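PDB 5CGZ: 4-oxalmesaconate hydratase from Pseudomonas putida, which catalyses the zinc-dependent addition of water to the enol form of oxalomesaconate, giving 4-carboxy-4-hydroxy-2-oxoadipate in the third step of gallate degradation. Local coordinates for residues S8-D13 with N120-L125; F39-E44 with I83-M88; H113-P118 with A126-Q131. All coordinates share one frame; numbering follows the deposited sequence.

Contact 1. Residues S8-D13 with N120-L125; sequences SAHSAD and NYDHPL. With ZN (zinc ion), chain C.
His10, Asp13 and His123 converge on the zinc ion, the two histidines meeting rim to rim with their ring planes 57° apart. His10 binds the metal through ND1 at 2.1 Å, whereas His123 uses NE2 at 2.2 Å. Asp13 adds a single oxygen, OD1, at 2.0 Å from the zinc, and its carboxylate stands nearly perpendicular to the His123 ring. Imidazole nitrogens and a carboxylate oxygen are the usual protein ligands of zinc; Glu44 and a water at 2.5 Å from the ion complete the site.

A second shell fixes these ligands. The far nitrogen of His10, NE2, donates to Asp122 OD2 at 2.9 Å; the bond is almost straight, lies in the ring plane and uses the anti lone pair of the carboxylate. This His-carboxylate pair settles the rotation of the ring and would probably make ND1 a stronger electron donor to the metal. Asp117 accepts from His123 ND1 in the same way and is likely to hold that ring similarly, and Arg17 makes a salt bridge to Asp13 OD2. Asn120 places its CG over the centre of the His123 ring, and its OD1 caps the helix weakly at Asp122 N. The CB of Ala9 lies over the centre of one face of the His10 ring and at the edge of the His123 ring, 3.8 Å from His123 CD2, a place between two rings that suits a small side chain.

The metal-binding loop follows strand 3-8 and leads into helix 13-27, while its partner runs from a loop into helix 122-138.

Contact 2. Residues F39-E44 with I83-M88; sequences FGERGE and IGDYPM. With ZN (zinc ion), chain C.
Asp85 points its carboxylate into the turn formed by residues 40-44, and the side chain of Arg42 crosses it obliquely, guanidinium and carboxylate planes 82° apart. CG of Asp85 lies between the backbone N and the carbonyl carbon (chi1 70°), on the side of the turn, and the carboxylate there presents both oxygens to N-H groups. OD1 accepts from Arg42 N at 3.0 Å on its syn lone pair, and OD2 takes Gly43 N at 2.9 Å, somewhat out of the carboxylate plane. A short acid suits this place: its two acceptors take the neighbouring N-H groups of Arg42 and Gly43. The guanidinium of Arg42 reaches further. Its NE and NH2 both donate hydrogen bonds to Tyr86 O, side-on, in the guanidinium plane and from the same face of the carbonyl, with NH2 at 2.9 Å; that carbonyl belongs to the cis peptide before Pro87. NE also bonds weakly to Asp85 O, and the salt bridge is made by NH1, to Glu56.

These are two loops at the C-terminal ends of neighbouring parallel strands, 31-36 and 76-80, of the Rossmann-like sheet, the edge where such folds place their active sites. Here the first loop carries Glu44, whose OE2 binds the zinc ion at 2.0 Å.

The Tyr86 ring lies against Gly43, CA standing 3.4 Å from the ring centroid in a CH-pi contact 7° off the normal. A side chain on Gly43 would collide with that ring, which explains the glycine. Glu41 slides past Asp85 in the opposite direction; OE1 and Asp85 OD1 come within 3.5 Å, a close approach of like charges. Glu41 OE1 accepts from Phe39 N, and OE2 from a water that in turn accepts from Gly84 N at 2.9 Å.

Contact 3. Residues H113-P118 with A126-Q131; sequences HSLKDP and AMHLAQ
Met127 is pressed against the backbone carbonyl of His113: its CB lies 3.1 Å from His113 O, and the bent chain brings CE round to the same oxygen at 3.2 Å. CG of Met127 is anti to its backbone N (chi1 172°), where it also meets Leu115 CD2 at 3.6 Å. A flexible, unbranched thioether can wrap about a carbonyl in this way. Beside it the small Ala126 sets its CB 3.8 Å from His113 CD2. The histidine's polar end is used elsewhere, NE2 bonding to the backbone of Ala9 while the ring stacks with that of His123.

The solvent side is carried by the exposed Leu115 and the partly exposed His128. Leu115 CD2 stands over the centre of the His128 ring, 3.5 Å from its centroid and 13° off the normal, a CH-pi contact. The reach to the buried Gln131 is looser, Leu115 CD1 meeting its NE2 tip to tip at 3.9 Å, and that amide donates a weak bond to Met127 SD. An alanine in place of His128 would probably leave Leu115 CD2 without the ring face it rests on and the Leu115 side chain, still held by Met127, somewhat freer to turn.

No hydrogen bond joins the two segments. The loop leaves strand 110-112 and doubles back onto helix 122-138, whose Met127 also packs on strand 154-157, so the helix lies against the sheet beside the loop that leads into it.

Contacts 1 and 2 share the zinc site: His10, Asp13 and His123 come from contact 1 and Glu44 from contact 2, with one water common to both, and their centres lie about 8 Å apart. Asp122 ties them further, its OD2 probably hydrogen-bonded to Tyr86 N at 2.9 Å and its OD1 to Met88 N, while Asn120 ND2 packs 2.9 Å from Tyr86 OH. Contact 3, centred about 8 Å from contact 1, is bridged to it through Asp117 and His113; the segments of these two contacts alternate along the chain and both use helix 122-138. Contacts 2 and 3, about 15 Å between centres, touch where Met88 CE comes within 3.7 Å of Ala126 N.

Contact 1. Residues S8-D13 with N120-L125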
loop_
_atom_site.group_PDB
_atom_site.type_symbol
_atom_site.label_atom_id
_atom_site.label_comp_id
_atom_site.label_asym_id
_atom_site.label_seq_id
_atom_site.Cartn_x
_atom_site.Cartn_y
_atom_site.Cartn_z
ATOM N N SER A 8 -5.702 10.480 24.836
ATOM C CA SER A 8 -6.651 11.287 24.082
ATOM C C SER A 8 -6.022 12.636 23.710
ATOM O O SER A 8 -5.547 13.350 24.594
ATOM C CB SER A 8 -7.913 11.473 24.937
ATOM O OG SER A 8 -8.934 12.164 24.261
ATOM N N ALA A 9 -5.984 12.991 22.425
ATOM C CA ALA A 9 -5.354 14.264 22.036
ATOM C C ALA A 9 -6.097 15.464 22.635
ATOM O O ALA A 9 -5.494 16.394 23.174
ATOM C CB ALA A 9 -5.296 14.403 20.524
ATOM N N HIS A 10 -7.416 15.423 22.517
ATOM C CA HIS A 10 -8.293 16.461 23.030
ATOM C C HIS A 10 -9.228 15.802 24.029
ATOM O O HIS A 10 -9.497 14.608 23.922
ATOM C CB HIS A 10 -9.059 17.114 21.883
ATOM C CG HIS A 10 -8.187 17.471 20.717
ATOM N ND1 HIS A 10 -8.273 16.833 19.494
ATOM C CD2 HIS A 10 -7.185 18.376 20.598
ATOM C CE1 HIS A 10 -7.378 17.347 18.668
ATOM N NE2 HIS A 10 -6.701 18.283 19.314
ATOM N N SER A 11 -9.739 16.569 24.981
ATOM C CA SER A 11 -10.478 15.987 26.099
ATOM C C SER A 11 -11.720 15.183 25.685
ATOM O O SER A 11 -12.050 14.210 26.343
ATOM C CB SER A 11 -10.871 17.084 27.104
ATOM O OG SER A 11 -11.606 18.130 26.491
ATOM N N ALA A 12 -12.390 15.549 24.591
ATOM C CA ALA A 12 -13.620 14.842 24.205
ATOM C C ALA A 12 -13.381 13.510 23.475
ATOM O O ALA A 12 -14.256 12.639 23.429
ATOM C CB ALA A 12 -14.496 15.746 23.341
ATOM N N ASP A 13 -12.194 13.348 22.912
ATOM C CA ASP A 13 -11.940 12.203 22.053
ATOM C C ASP A 13 -12.154 10.851 22.725
ATOM O O ASP A 13 -12.705 9.947 22.105
ATOM C CB ASP A 13 -10.525 12.291 21.492
ATOM C CG ASP A 13 -10.439 13.249 20.324
ATOM O OD1 ASP A 13 -9.637 14.204 20.379
ATOM O OD2 ASP A 13 -11.187 13.035 19.345
ATOM N N ASN A 120 -6.939 16.446 11.143
ATOM C CA ASN A 120 -6.496 16.865 12.469
ATOM C C ASN A 120 -5.082 16.403 12.792
ATOM O O ASN A 120 -4.872 15.240 13.149
ATOM C CB ASN A 120 -7.459 16.327 13.521
ATOM C CG ASN A 120 -7.412 17.115 14.806
ATOM O OD1 ASN A 120 -6.337 17.388 15.351
ATOM N ND2 ASN A 120 -8.583 17.504 15.293
ATOM N N TYR A 121 -4.118 17.313 12.681
ATOM C CA TYR A 121 -2.714 16.973 12.907
ATOM C C TYR A 121 -2.432 16.580 14.360
ATOM O O TYR A 121 -1.491 15.832 14.634
ATOM C CB TYR A 121 -1.811 18.144 12.483
ATOM C CG TYR A 121 -1.367 18.041 11.038
ATOM C CD1 TYR A 121 -2.295 18.046 10.005
ATOM C CD2 TYR A 121 -0.023 17.923 10.709
ATOM C CE1 TYR A 121 -1.898 17.929 8.682
ATOM C CE2 TYR A 121 0.385 17.814 9.389
ATOM C CZ TYR A 121 -0.555 17.815 8.383
ATOM O OH TYR A 121 -0.150 17.692 7.073
ATOM N N ASP A 122 -3.242 17.070 15.295
ATOM C CA ASP A 122 -3.026 16.740 16.704
ATOM C C ASP A 122 -3.224 15.241 16.985
ATOM O O ASP A 122 -2.618 14.677 17.901
ATOM C CB ASP A 122 -3.973 17.541 17.603
ATOM C CG ASP A 122 -3.715 19.041 17.563
ATOM O OD1 ASP A 122 -2.753 19.503 16.905
ATOM O OD2 ASP A 122 -4.491 19.767 18.213
ATOM N N HIS A 123 -4.088 14.595 16.213
ATOM C CA HIS A 123 -4.463 13.219 16.534
ATOM C C HIS A 123 -3.301 12.238 16.381
ATOM O O HIS A 123 -2.988 11.524 17.331
ATOM C CB HIS A 123 -5.662 12.792 15.690
ATOM C CG HIS A 123 -6.944 13.415 16.137
ATOM N ND1 HIS A 123 -8.104 13.372 15.389
ATOM C CD2 HIS A 123 -7.255 14.097 17.266
ATOM C CE1 HIS A 123 -9.067 14.001 16.035
ATOM N NE2 HIS A 123 -8.578 14.452 17.180
ATOM N N PRO A 124 -2.639 12.211 15.203
ATOM C CA PRO A 124 -1.475 11.315 15.091
ATOM C C PRO A 124 -0.353 11.668 16.075
ATOM O O PRO A 124 0.352 10.771 16.538
ATOM C CB PRO A 124 -1.009 11.512 13.633
ATOM C CG PRO A 124 -2.230 12.007 12.906
ATOM C CD PRO A 124 -2.950 12.872 13.919
ATOM N N LEU A 125 -0.178 12.949 16.390
ATOM C CA LEU A 125 0.853 13.316 17.356
ATOM C C LEU A 125 0.597 12.611 18.690
ATOM O O LEU A 125 1.515 12.077 19.305
ATOM C CB LEU A 125 0.910 14.827 17.557
ATOM C CG LEU A 125 1.859 15.288 18.674
ATOM C CD1 LEU A 125 3.282 14.778 18.442
ATOM C CD2 LEU A 125 1.842 16.810 18.777
HETATM ZN ZN ZN C . -9.622 15.435 18.808
HETATM O O HOH W 1 -11.868 15.405 17.729
#

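Contact 2. Residues F39-E44 with I83-M88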
loop_
_atom_site.group_PDB
_atom_site.type_symbol
_atom_site.label_atom_id
_atom_site.label_comp_id
_atom_site.label_asym_id
_atom_site.label_seq_id
_atom_site.Cartn_x
_atom_site.Cartn_y
_atom_site.Cartn_z
ATOM N N PHE A 39 -7.319 20.113 25.847
ATOM C CA PHE A 39 -8.765 20.151 26.030
ATOM C C PHE A 39 -9.527 20.340 24.720
ATOM O O PHE A 39 -10.760 20.390 24.725
ATOM C CB PHE A 39 -9.153 21.276 26.999
ATOM C CG PHE A 39 -8.617 21.093 28.398
ATOM C CD1 PHE A 39 -9.300 20.313 29.322
ATOM C CD2 PHE A 39 -7.445 21.718 28.790
ATOM C CE1 PHE A 39 -8.818 20.151 30.608
ATOM C CE2 PHE A 39 -6.951 21.563 30.078
ATOM C CZ PHE A 39 -7.637 20.783 30.990
ATOM N N GLY A 40 -8.803 20.460 23.605
ATOM C CA GLY A 40 -9.433 20.802 22.332
ATOM C C GLY A 40 -10.016 22.205 22.404
ATOM O O GLY A 40 -11.001 22.532 21.732
ATOM N N GLU A 41 -9.384 23.042 23.222
ATOM C CA GLU A 41 -9.910 24.366 23.539
ATOM C C GLU A 41 -9.981 25.296 22.313
ATOM O O GLU A 41 -10.885 26.119 22.207
ATOM C CB GLU A 41 -9.078 25.013 24.663
ATOM C CG GLU A 41 -7.573 25.203 24.381
ATOM C CD GLU A 41 -6.714 23.997 24.785
ATOM O OE1 GLU A 41 -7.257 22.875 24.917
ATOM O OE2 GLU A 41 -5.488 24.168 24.966
ATOM N N ARG A 42 -9.059 25.155 21.372
ATOM C CA ARG A 42 -9.054 26.042 20.206
ATOM C C ARG A 42 -9.767 25.464 18.976
ATOM O O ARG A 42 -10.426 26.200 18.236
ATOM C CB ARG A 42 -7.616 26.415 19.844
ATOM C CG ARG A 42 -6.942 27.270 20.916
ATOM C CD ARG A 42 -5.457 26.959 21.055
ATOM N NE ARG A 42 -4.716 27.214 19.823
ATOM C CZ ARG A 42 -4.218 28.400 19.481
ATOM N NH1 ARG A 42 -4.400 29.448 20.276
ATOM N NH2 ARG A 42 -3.544 28.540 18.346
ATOM N N GLY A 43 -9.656 24.156 18.753
ATOM C CA GLY A 43 -10.193 23.572 17.534
ATOM C C GLY A 43 -11.380 22.630 17.663
ATOM O O GLY A 43 -11.928 22.194 16.657
ATOM N N GLU A 44 -11.769 22.292 18.888
ATOM C CA GLU A 44 -12.905 21.394 19.100
ATOM C C GLU A 44 -13.913 22.020 20.074
ATOM O O GLU A 44 -14.560 21.318 20.852
ATOM C CB GLU A 44 -12.433 20.021 19.621
ATOM C CG GLU A 44 -11.470 19.263 18.678
ATOM C CD GLU A 44 -11.209 17.804 19.105
ATOM O OE1 GLU A 44 -11.562 17.431 20.244
ATOM O OE2 GLU A 44 -10.658 17.018 18.297
ATOM N N ILE A 83 -1.351 20.702 27.269
ATOM C CA ILE A 83 -0.238 21.205 26.462
ATOM C C ILE A 83 -0.687 22.046 25.262
ATOM O O ILE A 83 0.152 22.557 24.519
ATOM C CB ILE A 83 0.668 20.063 25.941
ATOM C CG1 ILE A 83 -0.100 19.154 24.969
ATOM C CG2 ILE A 83 1.269 19.269 27.114
ATOM C CD1 ILE A 83 0.770 18.035 24.363
ATOM N N GLY A 84 -1.995 22.193 25.074
ATOM C CA GLY A 84 -2.513 23.050 24.013
ATOM C C GLY A 84 -2.808 22.333 22.702
ATOM O O GLY A 84 -2.055 21.447 22.287
ATOM N N ASP A 85 -3.903 22.719 22.048
ATOM C CA ASP A 85 -4.285 22.132 20.763
ATOM C C ASP A 85 -4.199 23.158 19.634
ATOM O O ASP A 85 -4.125 24.359 19.888
ATOM C CB ASP A 85 -5.703 21.570 20.830
ATOM C CG ASP A 85 -6.755 22.669 20.936
ATOM O OD1 ASP A 85 -6.501 23.666 21.645
ATOM O OD2 ASP A 85 -7.826 22.542 20.300
ATOM N N TYR A 86 -4.209 22.677 18.393
ATOM C CA TYR A 86 -4.287 23.538 17.206
ATOM C C TYR A 86 -3.364 24.742 17.244
ATOM O O TYR A 86 -3.842 25.870 17.231
ATOM C CB TYR A 86 -5.714 24.048 17.007
ATOM C CG TYR A 86 -6.677 23.046 16.414
ATOM C CD1 TYR A 86 -7.065 21.920 17.129
ATOM C CD2 TYR A 86 -7.222 23.243 15.149
ATOM C CE1 TYR A 86 -7.958 21.007 16.603
ATOM C CE2 TYR A 86 -8.126 22.327 14.606
ATOM C CZ TYR A 86 -8.485 21.214 15.338
ATOM O OH TYR A 86 -9.382 20.304 14.819
ATOM N N PRO A 87 -2.043 24.514 17.253
ATOM C CA PRO A 87 -1.405 23.202 17.141
ATOM C C PRO A 87 -1.007 22.608 18.479
ATOM O O PRO A 87 -0.549 23.322 19.378
ATOM C CB PRO A 87 -0.147 23.509 16.326
ATOM C CG PRO A 87 0.261 24.872 16.879
ATOM C CD PRO A 87 -1.056 25.606 17.162
ATOM N N MET A 88 -1.152 21.295 18.594
ATOM C CA MET A 88 -0.531 20.561 19.681
ATOM C C MET A 88 0.942 20.322 19.343
ATOM O O MET A 88 1.274 19.886 18.240
ATOM C CB MET A 88 -1.262 19.240 19.921
ATOM C CG MET A 88 -0.844 18.521 21.187
ATOM S SD MET A 88 -2.000 17.188 21.607
ATOM C CE MET A 88 -1.226 15.840 20.752
HETATM ZN ZN ZN C . -9.622 15.435 18.808
HETATM O O HOH W 2 -4.515 22.097 26.518
HETATM O O HOH W 1 -11.868 15.405 17.729
#

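Contact 3. Residues H113-P118 with A126-Q131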
loop_
_atom_site.group_PDB
_atom_site.type_symbol
_atom_site.label_atom_id
_atom_site.label_comp_id
_atom_site.label_asym_id
_atom_site.label_seq_id
_atom_site.Cartn_x
_atom_site.Cartn_y
_atom_site.Cartn_z
ATOM N N HIS A 113 -5.133 7.468 18.989
ATOM C CA HIS A 113 -5.643 7.861 17.662
ATOM C C HIS A 113 -4.966 7.142 16.491
ATOM O O HIS A 113 -3.899 6.560 16.646
ATOM C CB HIS A 113 -5.476 9.373 17.454
ATOM C CG HIS A 113 -6.225 10.213 18.439
ATOM N ND1 HIS A 113 -7.469 10.753 18.167
ATOM C CD2 HIS A 113 -5.906 10.633 19.684
ATOM C CE1 HIS A 113 -7.882 11.455 19.204
ATOM N NE2 HIS A 113 -6.948 11.402 20.142
ATOM N N SER A 114 -5.575 7.220 15.311
ATOM C CA SER A 114 -4.951 6.693 14.099
ATOM C C SER A 114 -3.680 7.474 13.789
ATOM O O SER A 114 -3.559 8.644 14.165
ATOM C CB SER A 114 -5.926 6.762 12.909
ATOM O OG SER A 114 -6.280 8.108 12.612
ATOM N N LEU A 115 -2.742 6.844 13.088
ATOM C CA LEU A 115 -1.453 7.479 12.792
ATOM C C LEU A 115 -1.518 8.414 11.587
ATOM O O LEU A 115 -0.586 9.162 11.333
ATOM C CB LEU A 115 -0.366 6.418 12.575
ATOM C CG LEU A 115 0.381 6.071 13.876
ATOM C CD1 LEU A 115 1.566 5.167 13.639
ATOM C CD2 LEU A 115 0.836 7.356 14.580
ATOM N N LYS A 116 -2.618 8.369 10.844
ATOM C CA LYS A 116 -2.865 9.361 9.808
ATOM C C LYS A 116 -4.216 10.005 10.064
ATOM O O LYS A 116 -5.150 9.346 10.527
ATOM C CB LYS A 116 -2.827 8.741 8.409
ATOM C CG LYS A 116 -1.473 8.155 8.041
ATOM C CD LYS A 116 -1.433 7.743 6.572
ATOM C CE LYS A 116 -0.053 7.227 6.159
ATOM N NZ LYS A 116 0.057 7.042 4.677
ATOM N N ASP A 117 -4.311 11.296 9.764
ATOM C CA ASP A 117 -5.558 12.029 9.930
ATOM C C ASP A 117 -5.447 13.357 9.199
ATOM O O ASP A 117 -4.920 14.330 9.745
ATOM C CB ASP A 117 -5.861 12.252 11.409
ATOM C CG ASP A 117 -7.271 12.772 11.649
ATOM O OD1 ASP A 117 -7.870 13.389 10.735
ATOM O OD2 ASP A 117 -7.781 12.553 12.767
ATOM N N PRO A 118 -5.929 13.393 7.953
ATOM C CA PRO A 118 -5.851 14.620 7.151
ATOM C C PRO A 118 -6.780 15.726 7.669
ATOM O O PRO A 118 -6.750 16.836 7.144
ATOM C CB PRO A 118 -6.261 14.158 5.742
ATOM C CG PRO A 118 -6.940 12.834 5.919
ATOM C CD PRO A 118 -6.400 12.226 7.180
ATOM N N ALA A 126 -0.662 12.597 19.118
ATOM C CA ALA A 126 -1.043 11.913 20.352
ATOM C C ALA A 126 -0.652 10.436 20.307
ATOM O O ALA A 126 -0.124 9.894 21.287
ATOM C CB ALA A 126 -2.548 12.054 20.601
ATOM N N MET A 127 -0.908 9.780 19.175
ATOM C CA MET A 127 -0.575 8.360 19.072
ATOM C C MET A 127 0.945 8.148 19.034
ATOM O O MET A 127 1.454 7.182 19.611
ATOM C CB MET A 127 -1.250 7.728 17.848
ATOM C CG MET A 127 -0.801 6.286 17.561
ATOM S SD MET A 127 -1.064 5.115 18.918
ATOM C CE MET A 127 -2.578 4.277 18.408
ATOM N N HIS A 128 1.676 9.048 18.376
ATOM C CA HIS A 128 3.137 8.951 18.363
ATOM C C HIS A 128 3.718 9.140 19.765
ATOM O O HIS A 128 4.660 8.440 20.144
ATOM C CB HIS A 128 3.745 9.971 17.393
ATOM C CG HIS A 128 3.811 9.475 15.984
ATOM N ND1 HIS A 128 3.338 10.200 14.911
ATOM C CD2 HIS A 128 4.277 8.309 15.475
ATOM C CE1 HIS A 128 3.518 9.505 13.801
ATOM N NE2 HIS A 128 4.084 8.355 14.115
ATOM N N LEU A 129 3.148 10.072 20.531
ATOM C CA LEU A 129 3.526 10.242 21.937
ATOM C C LEU A 129 3.258 8.967 22.725
ATOM O O LEU A 129 4.118 8.484 23.465
ATOM C CB LEU A 129 2.765 11.407 22.572
ATOM C CG LEU A 129 3.371 12.778 22.296
ATOM C CD1 LEU A 129 2.403 13.881 22.715
ATOM C CD2 LEU A 129 4.706 12.904 23.031
ATOM N N ALA A 130 2.053 8.429 22.557
ATOM C CA ALA A 130 1.654 7.212 23.249
ATOM C C ALA A 130 2.621 6.073 22.945
ATOM O O ALA A 130 3.048 5.358 23.848
ATOM C CB ALA A 130 0.221 6.818 22.860
ATOM N N GLN A 131 2.980 5.910 21.674
ATOM C CA GLN A 131 3.844 4.799 21.297
ATOM C C GLN A 131 5.281 5.003 21.751
ATOM O O GLN A 131 5.898 4.074 22.279
ATOM C CB GLN A 131 3.802 4.563 19.786
ATOM C CG GLN A 131 2.504 3.916 19.341
ATOM C CD GLN A 131 2.520 3.510 17.876
ATOM O OE1 GLN A 131 3.557 3.137 17.332
ATOM N NE2 GLN A 131 1.360 3.566 17.236
#